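Local coordinates for protein lectin (Pleurotus ostreatus, PDB 6LIK) that binds galactose-type sugars, including N-acetylgalactosamine, with galactose coordinated directly by a bound calcium ion, at residues K240-C245 with S320-V325; D259-L264 with N298-G303; Y277-A282 with G367-S372. All blocks are in the same frame, centred on the assembly; numbering follows the deposited sequence.

Contact 1. Residues K240-C245 with S320-V325; sequences KTVNQC and SNETVV. With NAG (2-acetamido-2-deoxy-beta-D-glucopyranose), chain B.
V242 and V324 face each other across the interface of two packed sheets, their side chains sliding past one another in opposite directions until V242 CG2 lies 3.7 Å from V324 CG2. Both valines are buried and hold CG1 anti to the backbone N, and both methyls of each are used: the CG2 atoms meet each other, V242 CG1 takes E322 and V324 CG1 takes K240. Compact branched residues suit this interior position. The strands that carry V242 and V324 run nearly antiparallel at 165°, but their axes stay 9.6 Å apart: this is face-to-face packing in a beta sandwich, made by side chains alone. At one end the aliphatic part of K240 crosses V324 obliquely, CG coming to 3.9 Å from V324 CG1, while its amine goes on to S329. At the other end E322 reaches over fully extended from the opposite strand. Its OE1 rests 3.6 Å from V242 CG1 and takes a weak, bent bond from Q244 NE2 (3.4 Å, 139°), the amide and carboxylate planes being turned 64° from each other. The firmer partner of OE1 is the hydroxyl of Y316. N321 lies on the other side of its strand, where its N-linked sugar bonds the backbones of I109 and F122. The chemistry is thus a valine centre flanked by a lysine amine held by S329 and a carboxylate held chiefly by Y316.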
loop_
_atom_site.group_PDB
_atom_site.type_symbol
_atom_site.label_atom_id
_atom_site.label_comp_id
_atom_site.label_asym_id
_atom_site.label_seq_id
_atom_site.Cartn_x
_atom_site.Cartn_y
_atom_site.Cartn_z
ATOM N N LYS A 240 15.041 -12.676 2.738
ATOM C CA LYS A 240 15.378 -11.249 2.655
ATOM C C LYS A 240 15.173 -10.633 4.040
ATOM O O LYS A 240 14.093 -10.812 4.630
ATOM C CB LYS A 240 14.565 -10.557 1.560
ATOM C CG LYS A 240 14.794 -9.051 1.469
ATOM C CD LYS A 240 16.122 -8.695 0.880
ATOM C CE LYS A 240 16.341 -7.208 0.948
ATOM N NZ LYS A 240 17.408 -6.741 0.034
ATOM N N THR A 241 16.180 -9.886 4.485
ATOM C CA THR A 241 16.198 -9.161 5.779
ATOM C C THR A 241 16.142 -7.670 5.505
ATOM O O THR A 241 16.829 -7.195 4.578
ATOM C CB THR A 241 17.427 -9.519 6.615
ATOM O OG1 THR A 241 17.290 -10.920 6.864
ATOM C CG2 THR A 241 17.451 -8.754 7.923
ATOM N N VAL A 242 15.290 -6.971 6.240
ATOM C CA VAL A 242 15.301 -5.483 6.238
ATOM C C VAL A 242 15.640 -5.066 7.664
ATOM O O VAL A 242 15.084 -5.647 8.622
ATOM C CB VAL A 242 13.959 -4.907 5.739
ATOM C CG1 VAL A 242 13.939 -3.386 5.784
ATOM C CG2 VAL A 242 13.668 -5.407 4.336
ATOM N N ASN A 243 16.568 -4.137 7.795
ATOM C CA ASN A 243 17.087 -3.772 9.126
ATOM C C ASN A 243 17.582 -2.348 9.054
ATOM O O ASN A 243 18.766 -2.192 8.798
ATOM C CB ASN A 243 18.190 -4.737 9.559
ATOM C CG ASN A 243 18.822 -4.405 10.896
ATOM O OD1 ASN A 243 20.024 -4.593 11.049
ATOM N ND2 ASN A 243 18.049 -3.879 11.839
ATOM N N GLN A 244 16.693 -1.380 9.237
ATOM C CA GLN A 244 17.061 0.058 9.345
ATOM C C GLN A 244 17.119 0.372 10.846
ATOM O O GLN A 244 16.053 0.629 11.437
ATOM C CB GLN A 244 16.036 0.951 8.628
ATOM C CG GLN A 244 15.768 0.613 7.173
ATOM C CD GLN A 244 16.896 1.029 6.250
ATOM O OE1 GLN A 244 17.768 1.821 6.609
ATOM N NE2 GLN A 244 16.889 0.499 5.035
ATOM N N CYS A 245 18.290 0.292 11.477
ATOM C CA CYS A 245 18.389 0.261 12.967
ATOM C C CYS A 245 18.124 1.658 13.553
ATOM O O CYS A 245 17.851 1.695 14.726
ATOM C CB CYS A 245 19.715 -0.323 13.469
ATOM S SG CYS A 245 21.194 0.605 12.957
ATOM N N SER A 320 7.595 7.839 6.312
ATOM C CA SER A 320 8.336 7.259 5.162
ATOM C C SER A 320 7.991 5.761 5.022
ATOM O O SER A 320 7.340 5.126 5.934
ATOM C CB SER A 320 9.837 7.454 5.320
ATOM O OG SER A 320 10.336 6.557 6.329
ATOM N N ASN A 321 8.456 5.190 3.925
ATOM C CA ASN A 321 8.185 3.786 3.549
ATOM C C ASN A 321 9.415 3.283 2.783
ATOM O O ASN A 321 10.269 4.076 2.328
ATOM C CB ASN A 321 6.879 3.705 2.744
ATOM C CG ASN A 321 7.020 4.420 1.420
ATOM O OD1 ASN A 321 7.776 3.955 0.590
ATOM N ND2 ASN A 321 6.360 5.552 1.208
ATOM N N GLU A 322 9.466 1.993 2.577
ATOM C CA GLU A 322 10.525 1.361 1.773
ATOM C C GLU A 322 9.835 0.274 0.962
ATOM O O GLU A 322 8.990 -0.451 1.572
ATOM C CB GLU A 322 11.563 0.815 2.748
ATOM C CG GLU A 322 12.635 -0.026 2.118
ATOM C CD GLU A 322 13.719 -0.468 3.094
ATOM O OE1 GLU A 322 13.638 -0.143 4.357
ATOM O OE2 GLU A 322 14.667 -1.106 2.603
ATOM N N THR A 323 10.212 0.134 -0.308
ATOM C CA THR A 323 9.752 -0.993 -1.152
ATOM C C THR A 323 10.899 -1.999 -1.315
ATOM O O THR A 323 11.994 -1.604 -1.588
ATOM C CB THR A 323 9.187 -0.470 -2.479
ATOM O OG1 THR A 323 7.922 0.090 -2.165
ATOM C CG2 THR A 323 8.940 -1.573 -3.478
ATOM N N VAL A 324 10.620 -3.262 -1.129
ATOM C CA VAL A 324 11.546 -4.392 -1.361
ATOM C C VAL A 324 10.916 -5.273 -2.436
ATOM O O VAL A 324 9.720 -5.569 -2.313
ATOM C CB VAL A 324 11.713 -5.173 -0.051
ATOM C CG1 VAL A 324 12.401 -6.507 -0.263
ATOM C CG2 VAL A 324 12.458 -4.334 0.964
ATOM N N VAL A 325 11.694 -5.702 -3.416
ATOM C CA VAL A 325 11.240 -6.656 -4.464
ATOM C C VAL A 325 12.170 -7.871 -4.506
ATOM O O VAL A 325 13.381 -7.726 -4.166
ATOM C CB VAL A 325 11.179 -5.944 -5.822
ATOM C CG1 VAL A 325 10.276 -4.743 -5.720
ATOM C CG2 VAL A 325 12.548 -5.525 -6.341
HETATM C C1 NAG B . 6.611 6.253 -0.058
HETATM C C2 NAG B . 5.352 6.652 -0.753
HETATM C C3 NAG B . 5.613 7.468 -2.054
HETATM C C4 NAG B . 6.641 8.663 -1.995
HETATM C C5 NAG B . 7.680 8.400 -0.860
HETATM C C6 NAG B . 7.989 9.768 -0.197
HETATM C C7 NAG B . 3.423 5.158 -0.333
HETATM C C8 NAG B . 2.885 6.127 0.637
HETATM N N2 NAG B . 4.592 5.425 -0.975
HETATM O O3 NAG B . 4.289 7.874 -2.393
HETATM O O4 NAG B . 7.392 9.031 -3.240
HETATM O O5 NAG B . 7.259 7.497 0.196
HETATM O O6 NAG B . 7.982 9.707 1.226
HETATM O O7 NAG B . 2.758 4.165 -0.504
#

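Contact 2. Residues D259-L264 with N298-G303; sequences DDRYTL and NATNGG. With CA (calcium ion), chain E; NAG (2-acetamido-2-deoxy-beta-D-glucopyranose), chain D; GLA (alpha-D-galactopyranose), chain I.
D260 OD2 has two partners: it binds the calcium ion at 2.4 Å and accepts the backbone N-H of G302 at 2.9 Å, which meets it from above the carboxylate plane. N301 OD1 is a second such atom. It coordinates the same ion at 2.6 Å and accepts from G303 N, closing an Asx turn; the carbonyl oxygen of G303 binds the ion as well. G303 has a positive phi (142°), a conformation for which glycine, lacking a side chain, is well suited. D259 OD1 and the carbonyl of P305 complete the protein ligands, and the galactose supplies O3 and O4, so the sugar is held by the ion itself. The aspartate oxygens that do not bind the metal lie against the sugar hydroxyls: D260 OD1 lies 2.5 Å from galactose O3, and D259 OD2, which W364 holds by a hydrogen bond, lies 2.6 Å from O4. All this sits at one end of an antiparallel strand pair, 261-264 with 298-301, the calcium site of this beta-sandwich lectin domain being built from the ends of strands 249-259 and 292-301 and the loops that follow them. The pair is laced by T300 N to R261 O, and by T263 and N298, whose backbones bond each other both ways, T263 N to N298 O at 2.8 Å. Between these, Y262 and A299 form a non-hydrogen-bonded pair, where the small alanine suits a close approach of the backbones. On the face of R261, T300 and N298, the arginine bends at chi3 and lies alongside the threonine, CD 4.0 Å from T300 CB. N298 carries an N-linked sugar there, its sequon completed by T300, whose hydroxyl bonds S235.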
loop_
_atom_site.group_PDB
_atom_site.type_symbol
_atom_site.label_atom_id
_atom_site.label_comp_id
_atom_site.label_asym_id
_atom_site.label_seq_id
_atom_site.Cartn_x
_atom_site.Cartn_y
_atom_site.Cartn_z
ATOM N N ASP A 259 5.300 -19.980 -9.093
ATOM C CA ASP A 259 5.152 -21.162 -9.955
ATOM C C ASP A 259 5.891 -22.357 -9.332
ATOM O O ASP A 259 7.142 -22.373 -9.411
ATOM C CB ASP A 259 5.632 -20.867 -11.372
ATOM C CG ASP A 259 5.376 -22.023 -12.330
ATOM O OD1 ASP A 259 5.018 -23.107 -11.815
ATOM O OD2 ASP A 259 5.499 -21.817 -13.578
ATOM N N ASP A 260 5.215 -22.951 -8.369
ATOM C CA ASP A 260 3.939 -23.701 -8.479
ATOM C C ASP A 260 3.154 -23.292 -7.238
ATOM O O ASP A 260 1.944 -23.106 -7.376
ATOM C CB ASP A 260 4.069 -25.212 -8.673
ATOM C CG ASP A 260 4.002 -25.611 -10.139
ATOM O OD1 ASP A 260 2.926 -25.350 -10.767
ATOM O OD2 ASP A 260 5.043 -26.099 -10.673
ATOM N N ARG A 261 3.858 -23.006 -6.127
ATOM C CA ARG A 261 3.353 -23.071 -4.722
ATOM C C ARG A 261 4.385 -22.366 -3.813
ATOM O O ARG A 261 5.601 -22.345 -4.157
ATOM C CB ARG A 261 3.114 -24.569 -4.473
ATOM C CG ARG A 261 3.129 -25.076 -3.043
ATOM C CD ARG A 261 3.121 -26.605 -2.994
ATOM N NE ARG A 261 2.314 -27.216 -4.046
ATOM C CZ ARG A 261 0.974 -27.262 -4.061
ATOM N NH1 ARG A 261 0.260 -26.733 -3.076
ATOM N NH2 ARG A 261 0.345 -27.825 -5.083
ATOM N N TYR A 262 3.953 -21.703 -2.742
ATOM C CA TYR A 262 4.878 -21.084 -1.755
ATOM C C TYR A 262 4.219 -21.185 -0.394
ATOM O O TYR A 262 2.984 -21.306 -0.316
ATOM C CB TYR A 262 5.218 -19.602 -2.007
ATOM C CG TYR A 262 4.037 -18.698 -1.816
ATOM C CD1 TYR A 262 3.092 -18.532 -2.817
ATOM C CD2 TYR A 262 3.773 -18.132 -0.590
ATOM C CE1 TYR A 262 1.931 -17.795 -2.607
ATOM C CE2 TYR A 262 2.608 -17.410 -0.357
ATOM C CZ TYR A 262 1.679 -17.237 -1.367
ATOM O OH TYR A 262 0.527 -16.546 -1.114
ATOM N N THR A 263 5.053 -21.099 0.629
ATOM C CA THR A 263 4.680 -20.672 1.991
ATOM C C THR A 263 5.607 -19.529 2.386
ATOM O O THR A 263 6.822 -19.603 2.044
ATOM C CB THR A 263 4.795 -21.825 2.974
ATOM O OG1 THR A 263 3.988 -22.873 2.460
ATOM C CG2 THR A 263 4.314 -21.435 4.350
ATOM N N LEU A 264 5.032 -18.530 3.035
ATOM C CA LEU A 264 5.658 -17.237 3.380
ATOM C C LEU A 264 5.693 -17.134 4.901
ATOM O O LEU A 264 4.660 -17.431 5.522
ATOM C CB LEU A 264 4.814 -16.103 2.794
ATOM C CG LEU A 264 5.237 -14.699 3.216
ATOM C CD1 LEU A 264 6.621 -14.363 2.700
ATOM C CD2 LEU A 264 4.238 -13.675 2.732
ATOM N N ASN A 298 9.430 -20.786 1.374
ATOM C CA ASN A 298 9.571 -22.146 0.804
ATOM C C ASN A 298 8.705 -22.171 -0.468
ATOM O O ASN A 298 7.490 -22.174 -0.321
ATOM C CB ASN A 298 9.126 -23.201 1.833
ATOM C CG ASN A 298 9.038 -24.592 1.249
ATOM O OD1 ASN A 298 9.504 -24.803 0.125
ATOM N ND2 ASN A 298 8.453 -25.526 1.982
ATOM N N ALA A 299 9.286 -22.177 -1.661
ATOM C CA ALA A 299 8.544 -22.301 -2.945
ATOM C C ALA A 299 8.875 -23.647 -3.584
ATOM O O ALA A 299 10.058 -24.062 -3.547
ATOM C CB ALA A 299 8.858 -21.158 -3.882
ATOM N N THR A 300 7.868 -24.286 -4.181
ATOM C CA THR A 300 7.965 -25.658 -4.735
ATOM C C THR A 300 7.654 -25.638 -6.239
ATOM O O THR A 300 6.647 -25.059 -6.621
ATOM C CB THR A 300 7.055 -26.598 -3.928
ATOM O OG1 THR A 300 7.408 -26.553 -2.540
ATOM C CG2 THR A 300 7.149 -28.029 -4.398
ATOM N N ASN A 301 8.503 -26.269 -7.041
ATOM C CA ASN A 301 8.251 -26.606 -8.462
ATOM C C ASN A 301 7.683 -28.027 -8.591
ATOM O O ASN A 301 8.350 -28.984 -8.202
ATOM C CB ASN A 301 9.513 -26.501 -9.303
ATOM C CG ASN A 301 9.218 -26.576 -10.790
ATOM O OD1 ASN A 301 8.077 -26.378 -11.167
ATOM N ND2 ASN A 301 10.214 -26.859 -11.625
ATOM N N GLY A 302 6.467 -28.137 -9.129
ATOM C CA GLY A 302 5.827 -29.402 -9.513
ATOM C C GLY A 302 6.352 -29.951 -10.837
ATOM O O GLY A 302 6.030 -31.096 -11.137
ATOM N N GLY A 303 7.089 -29.160 -11.621
ATOM C CA GLY A 303 7.624 -29.554 -12.938
ATOM C C GLY A 303 7.565 -28.399 -13.916
ATOM O O GLY A 303 6.643 -27.586 -13.800
HETATM CA CA CA E . 6.185 -25.315 -12.612
HETATM C C1 NAG D . 8.291 -26.939 1.613
HETATM C C2 NAG D . 8.162 -27.914 2.820
HETATM C C3 NAG D . 8.058 -29.372 2.347
HETATM C C4 NAG D . 6.667 -29.542 1.749
HETATM C C5 NAG D . 6.632 -28.488 0.608
HETATM C C6 NAG D . 5.239 -28.318 0.003
HETATM C C7 NAG D . 10.381 -27.882 3.822
HETATM C C8 NAG D . 11.065 -27.301 5.040
HETATM N N2 NAG D . 9.107 -27.686 3.914
HETATM O O3 NAG D . 8.178 -30.281 3.426
HETATM O O4 NAG D . 6.371 -30.958 1.448
HETATM O O5 NAG D . 7.027 -27.157 1.003
HETATM O O6 NAG D . 4.501 -27.208 0.506
HETATM O O7 NAG D . 10.849 -28.427 2.806
HETATM C C1 GLA I . 4.021 -26.549 -16.682
HETATM C C2 GLA I . 3.438 -26.857 -15.231
HETATM C C3 GLA I . 3.241 -25.555 -14.384
HETATM C C4 GLA I . 3.869 -24.260 -15.023
HETATM C C5 GLA I . 3.536 -24.098 -16.580
HETATM C C6 GLA I . 4.309 -23.016 -17.370
HETATM O O1 GLA I . 3.902 -27.656 -17.593
HETATM O O2 GLA I . 2.285 -27.755 -15.083
HETATM O O3 GLA I . 3.857 -25.794 -13.082
HETATM O O4 GLA I . 5.281 -24.218 -14.574
HETATM O O5 GLA I . 3.584 -25.332 -17.373
HETATM O O6 GLA I . 3.643 -21.755 -17.319
#

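Contact 3. Residues Y277-A282 with G367-S372; sequences YTVADA and GMVIPS. With GLA (alpha-D-galactopyranose), chain I.
V279 and V369 form a single backbone bridge between two segments that run in roughly the same direction, 26° apart, V369 using both its polar backbone atoms: its N donates to T278 O (2.9 Å) and its O accepts from A280 N (3.0 Å). Side chains fill in along this short seam. M368 starts with CG anti to the backbone N (chi1 -172°) and then bends at chi2 and chi3, a curl that suits a flexible unbranched side chain; it brings CE to 3.3 Å from Y277 O, with SD close by. Its CG meets A280 CB at 3.9 Å, and beyond the seam the same side chain packs on L215 and A257. Alanine suits position 280 because its CB also has V369 O at 3.6 Å. Farther along, A282 CB meets P371 CG at 3.8 Å, a small methyl that fits beside the proline ring and F45, while P371 CD rests near A280 O. Y277 points away from the 367-372 segment at CB; with CG set between backbone N and carbonyl carbon (chi1 54°), its ring approaches the galactose obliquely, CZ 3.7 Å from the sugar's C4 and OH 3.5 Å from its C5. An aromatic residue set beside the C3-C4-C5 side of galactose, next to the hydroxyls that bind calcium, is a familiar feature of galactose-binding lectin sites.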
loop_
_atom_site.group_PDB
_atom_site.type_symbol
_atom_site.label_atom_id
_atom_site.label_comp_id
_atom_site.label_asym_id
_atom_site.label_seq_id
_atom_site.Cartn_x
_atom_site.Cartn_y
_atom_site.Cartn_z
ATOM N N TYR A 277 0.130 -19.254 -9.950
ATOM C CA TYR A 277 1.016 -18.304 -10.653
ATOM C C TYR A 277 0.210 -17.376 -11.571
ATOM O O TYR A 277 0.857 -16.608 -12.286
ATOM C CB TYR A 277 2.129 -19.051 -11.383
ATOM C CG TYR A 277 1.696 -20.130 -12.333
ATOM C CD1 TYR A 277 1.379 -19.817 -13.642
ATOM C CD2 TYR A 277 1.660 -21.462 -11.938
ATOM C CE1 TYR A 277 1.004 -20.794 -14.542
ATOM C CE2 TYR A 277 1.294 -22.458 -12.826
ATOM C CZ TYR A 277 0.962 -22.115 -14.133
ATOM O OH TYR A 277 0.602 -23.056 -15.052
ATOM N N THR A 278 -1.127 -17.394 -11.513
ATOM C CA THR A 278 -2.001 -16.468 -12.290
ATOM C C THR A 278 -2.826 -15.565 -11.350
ATOM O O THR A 278 -3.279 -14.510 -11.834
ATOM C CB THR A 278 -2.950 -17.234 -13.230
ATOM O OG1 THR A 278 -3.683 -18.187 -12.457
ATOM C CG2 THR A 278 -2.261 -17.971 -14.357
ATOM N N VAL A 279 -3.010 -15.931 -10.069
ATOM C CA VAL A 279 -3.689 -15.088 -9.030
ATOM C C VAL A 279 -2.752 -14.925 -7.835
ATOM O O VAL A 279 -2.484 -15.942 -7.153
ATOM C CB VAL A 279 -5.020 -15.697 -8.550
ATOM C CG1 VAL A 279 -5.717 -14.787 -7.536
ATOM C CG2 VAL A 279 -5.936 -16.015 -9.720
ATOM N N ALA A 280 -2.308 -13.694 -7.597
ATOM C CA ALA A 280 -1.385 -13.309 -6.506
ATOM C C ALA A 280 -2.153 -13.149 -5.196
ATOM O O ALA A 280 -3.355 -12.857 -5.239
ATOM C CB ALA A 280 -0.662 -12.038 -6.861
ATOM N N ASP A 281 -1.455 -13.354 -4.080
ATOM C CA ASP A 281 -1.979 -13.199 -2.690
ATOM C C ASP A 281 -1.351 -11.950 -2.071
ATOM O O ASP A 281 -0.142 -11.632 -2.331
ATOM C CB ASP A 281 -1.719 -14.465 -1.869
ATOM C CG ASP A 281 -2.185 -15.701 -2.620
ATOM O OD1 ASP A 281 -3.327 -15.661 -3.080
ATOM O OD2 ASP A 281 -1.395 -16.664 -2.803
ATOM N N ALA A 282 -2.147 -11.226 -1.312
ATOM C CA ALA A 282 -1.708 -10.012 -0.603
ATOM C C ALA A 282 -1.930 -10.230 0.887
ATOM O O ALA A 282 -3.005 -10.745 1.261
ATOM C CB ALA A 282 -2.467 -8.820 -1.109
ATOM N N GLY A 367 -0.273 -10.669 -17.032
ATOM C CA GLY A 367 -1.725 -10.737 -16.750
ATOM C C GLY A 367 -2.069 -11.199 -15.329
ATOM O O GLY A 367 -3.272 -11.364 -15.041
ATOM N N MET A 368 -1.091 -11.381 -14.437
ATOM C CA MET A 368 -1.350 -11.739 -13.008
ATOM C C MET A 368 -2.548 -10.930 -12.479
ATOM O O MET A 368 -2.499 -9.720 -12.558
ATOM C CB MET A 368 -0.136 -11.394 -12.152
ATOM C CG MET A 368 -0.251 -11.906 -10.741
ATOM S SD MET A 368 0.131 -13.660 -10.640
ATOM C CE MET A 368 1.853 -13.646 -11.156
ATOM N N VAL A 369 -3.568 -11.579 -11.939
ATOM C CA VAL A 369 -4.628 -10.951 -11.102
ATOM C C VAL A 369 -4.038 -10.531 -9.734
ATOM O O VAL A 369 -3.522 -11.361 -8.982
ATOM C CB VAL A 369 -5.807 -11.913 -10.935
ATOM C CG1 VAL A 369 -6.890 -11.299 -10.080
ATOM C CG2 VAL A 369 -6.358 -12.370 -12.292
ATOM N N ILE A 370 -4.107 -9.248 -9.444
ATOM C CA ILE A 370 -3.562 -8.594 -8.236
ATOM C C ILE A 370 -4.760 -8.102 -7.437
ATOM O O ILE A 370 -5.561 -7.357 -7.982
ATOM C CB ILE A 370 -2.602 -7.455 -8.656
ATOM C CG1 ILE A 370 -1.459 -7.987 -9.535
ATOM C CG2 ILE A 370 -2.091 -6.699 -7.422
ATOM C CD1 ILE A 370 -0.468 -6.921 -10.018
ATOM N N PRO A 371 -4.919 -8.444 -6.135
ATOM C CA PRO A 371 -5.966 -7.843 -5.317
ATOM C C PRO A 371 -5.948 -6.315 -5.424
ATOM O O PRO A 371 -4.879 -5.733 -5.562
ATOM C CB PRO A 371 -5.618 -8.258 -3.881
ATOM C CG PRO A 371 -4.848 -9.548 -4.045
ATOM C CD PRO A 371 -4.091 -9.379 -5.361
ATOM N N SER A 372 -7.125 -5.714 -5.294
ATOM C CA SER A 372 -7.367 -4.245 -5.231
ATOM C C SER A 372 -6.808 -3.663 -3.921
ATOM O O SER A 372 -6.993 -4.306 -2.891
ATOM C CB SER A 372 -8.866 -4.026 -5.308
ATOM O OG SER A 372 -9.381 -4.552 -6.540
HETATM C C1 GLA I . 4.021 -26.549 -16.682
HETATM C C2 GLA I . 3.438 -26.857 -15.231
HETATM C C3 GLA I . 3.241 -25.555 -14.384
HETATM C C4 GLA I . 3.869 -24.260 -15.023
HETATM C C5 GLA I . 3.536 -24.098 -16.580
HETATM C C6 GLA I . 4.309 -23.016 -17.370
HETATM O O1 GLA I . 3.902 -27.656 -17.593
HETATM O O2 GLA I . 2.285 -27.755 -15.083
HETATM O O3 GLA I . 3.857 -25.794 -13.082
HETATM O O4 GLA I . 5.281 -24.218 -14.574
HETATM O O5 GLA I . 3.584 -25.332 -17.373
HETATM O O6 GLA I . 3.643 -21.755 -17.319
#

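Contacts 2 and 3 meet at the sugar. Their centres are about 15 Å apart, and both touch the galactose: the 259-264 and 298-303 segments supply the metal-binding groups, and Y277 of contact 3 adds the aromatic wall, its CD2 3.7 Å from D259 OD1. A second tie is the probable hydrogen bond of Y262 OH to D281 OD2, 2.6 Å. Contact 1 is plain sandwich packing away from the site, its centre about 24 Å from that of contact 2 and 22 Å from that of contact 3. It shares one sheet with contact 2, in which strands 234-243 and 292-301 are neighbours, and another with contact 3, which holds strands 281-285 and 321-325.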